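PDB 3GGD: SAM-dependent methyltransferase from Anabaena variabilis ATCC 29413, which binds S-adenosyl-L-homocysteine and probably transfers methyl groups from S-adenosyl-L-methionine to an acceptor substrate. Local coordinates for residues F73-F78 / N98-I103. Sequence-based numbering, arbitrary orientation.
Sequences FLSQFF and NTAANI
Asn102 reaches across to helix 69-77 and points its carboxamide at the Ser75 carbonyl. Asn102 ND2 donates to Ser75 O at 2.9 Å, almost straight (174°); the acceptor lies 3° out of the amide plane, and the donor meets a lone pair in the carbonyl plane. ND2 also bonds to Pro79 O, so two carbonyls fix the amide's rotation. The Asn102 chi1 of 66° tucks CG over its own backbone, flanked by N and C, and so turns the amide toward the helix. Asn102 OD1 accepts from a water 3.1 Å away, and that water donates to Ser75 OG at 2.8 Å, bridging the two side chains. Ser75 OG bonds as well to Lys72 O, one turn back. Alongside, Ile103 CG1 is 3.4 Å from Ser75 CB, a tight pair, and Ile103 CD1 stands 3.6 Å from Ser75 OG. Ala100 CB approaches the same hydroxyl from beside Ile103, 3.8 Å from Ser75 OG. The type I turn Ala100 to Ile103, with Ile103 N bonded to Ala100 O, presents all three residues together. The contact joins helix 69-77 to the turn entering outermost strand 103-107; strand order 3-2-1-4-5-7-6 marks the Rossmann-like fold of class I methyltransferases.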
loop_
_atom_site.group_PDB
_atom_site.type_symbol
_atom_site.label_atom_id
_atom_site.label_comp_id
_atom_site.label_asym_id
_atom_site.label_seq_id
_atom_site.Cartn_x
_atom_site.Cartn_y
_atom_site.Cartn_z
ATOM N N PHE A 73 9.562 -3.071 10.979
ATOM C CA PHE A 73 9.796 -4.493 10.987
ATOM C C PHE A 73 10.732 -4.910 9.824
ATOM O O PHE A 73 11.704 -5.643 10.007
ATOM C CB PHE A 73 8.448 -5.239 10.991
ATOM C CG PHE A 73 8.562 -6.724 10.782
ATOM C CD1 PHE A 73 8.729 -7.250 9.489
ATOM C CD2 PHE A 73 8.510 -7.594 11.848
ATOM C CE1 PHE A 73 8.828 -8.615 9.285
ATOM C CE2 PHE A 73 8.603 -8.968 11.636
ATOM C CZ PHE A 73 8.762 -9.465 10.362
ATOM N N LEU A 74 10.436 -4.451 8.621
ATOM C CA LEU A 74 11.283 -4.773 7.485
ATOM C C LEU A 74 12.750 -4.429 7.777
ATOM O O LEU A 74 13.662 -5.166 7.416
ATOM C CB LEU A 74 10.803 -4.017 6.227
ATOM C CG LEU A 74 9.479 -4.524 5.648
ATOM C CD1 LEU A 74 9.005 -3.603 4.502
ATOM C CD2 LEU A 74 9.581 -6.022 5.176
ATOM N N SER A 75 12.972 -3.315 8.480
ATOM C CA SER A 75 14.332 -2.839 8.720
ATOM C C SER A 75 15.063 -3.757 9.670
ATOM O O SER A 75 16.277 -3.736 9.730
ATOM C CB SER A 75 14.326 -1.410 9.276
ATOM O OG SER A 75 14.040 -1.380 10.666
ATOM N N GLN A 76 14.333 -4.541 10.450
ATOM C CA GLN A 76 14.974 -5.498 11.389
ATOM C C GLN A 76 15.493 -6.730 10.617
ATOM O O GLN A 76 16.387 -7.411 11.048
ATOM C CB GLN A 76 13.998 -5.837 12.528
ATOM C CG GLN A 76 13.811 -4.607 13.460
ATOM C CD GLN A 76 12.443 -4.511 14.200
ATOM O OE1 GLN A 76 11.420 -5.056 13.745
ATOM N NE2 GLN A 76 12.427 -3.776 15.342
ATOM N N PHE A 77 14.977 -6.944 9.411
ATOM C CA PHE A 77 15.335 -8.122 8.613
ATOM C C PHE A 77 16.208 -7.802 7.396
ATOM O O PHE A 77 16.932 -8.645 6.945
ATOM C CB PHE A 77 14.038 -8.843 8.125
ATOM C CG PHE A 77 13.337 -9.612 9.220
ATOM C CD1 PHE A 77 12.519 -8.957 10.130
ATOM C CD2 PHE A 77 13.547 -10.986 9.369
ATOM C CE1 PHE A 77 11.902 -9.658 11.162
ATOM C CE2 PHE A 77 12.949 -11.676 10.387
ATOM C CZ PHE A 77 12.129 -11.028 11.295
ATOM N N PHE A 78 16.090 -6.607 6.827
ATOM C CA PHE A 78 16.854 -6.242 5.627
ATOM C C PHE A 78 17.899 -5.194 5.963
ATOM O O PHE A 78 17.635 -4.307 6.774
ATOM C CB PHE A 78 15.934 -5.689 4.549
ATOM C CG PHE A 78 15.073 -6.716 3.914
ATOM C CD1 PHE A 78 13.864 -7.091 4.498
ATOM C CD2 PHE A 78 15.464 -7.329 2.748
ATOM C CE1 PHE A 78 13.055 -8.047 3.930
ATOM C CE2 PHE A 78 14.651 -8.311 2.143
ATOM C CZ PHE A 78 13.442 -8.674 2.756
ATOM N N ASN A 98 8.801 5.386 14.028
ATOM C CA ASN A 98 9.350 4.178 13.421
ATOM C C ASN A 98 10.687 4.409 12.721
ATOM O O ASN A 98 10.870 4.040 11.561
ATOM C CB ASN A 98 8.317 3.642 12.421
ATOM C CG ASN A 98 7.106 3.018 13.106
ATOM O OD1 ASN A 98 7.254 2.066 13.875
ATOM N ND2 ASN A 98 5.896 3.524 12.800
ATOM N N THR A 99 11.604 5.066 13.408
ATOM C CA THR A 99 12.938 5.299 12.857
ATOM C C THR A 99 13.883 4.136 13.173
ATOM O O THR A 99 13.657 3.354 14.095
ATOM C CB THR A 99 13.590 6.535 13.470
ATOM O OG1 THR A 99 13.532 6.389 14.879
ATOM C CG2 THR A 99 12.859 7.776 13.098
ATOM N N ALA A 100 14.941 4.032 12.386
ATOM C CA ALA A 100 16.012 3.061 12.636
ATOM C C ALA A 100 17.211 3.566 11.840
ATOM O O ALA A 100 17.032 4.303 10.868
ATOM C CB ALA A 100 15.604 1.694 12.171
ATOM N N ALA A 101 18.412 3.185 12.259
ATOM C CA ALA A 101 19.660 3.574 11.589
ATOM C C ALA A 101 19.635 3.200 10.117
ATOM O O ALA A 101 20.184 3.916 9.316
ATOM C CB ALA A 101 20.895 2.923 12.287
ATOM N N ASN A 102 18.974 2.097 9.756
ATOM C CA ASN A 102 18.962 1.629 8.370
ATOM C C ASN A 102 17.672 1.887 7.621
ATOM O O ASN A 102 17.360 1.228 6.627
ATOM C CB ASN A 102 19.328 0.138 8.299
ATOM C CG ASN A 102 18.303 -0.741 8.955
ATOM O OD1 ASN A 102 17.684 -0.334 9.917
ATOM N ND2 ASN A 102 18.112 -1.942 8.429
ATOM N N ILE A 103 16.896 2.840 8.110
ATOM C CA ILE A 103 15.735 3.307 7.370
ATOM C C ILE A 103 15.924 4.768 6.936
ATOM O O ILE A 103 16.319 5.594 7.741
ATOM C CB ILE A 103 14.437 3.324 8.205
ATOM C CG1 ILE A 103 14.006 1.908 8.619
ATOM C CG2 ILE A 103 13.295 3.978 7.383
ATOM C CD1 ILE A 103 12.816 1.868 9.667
HETATM O O HOH W 1 16.364 -1.885 12.212
#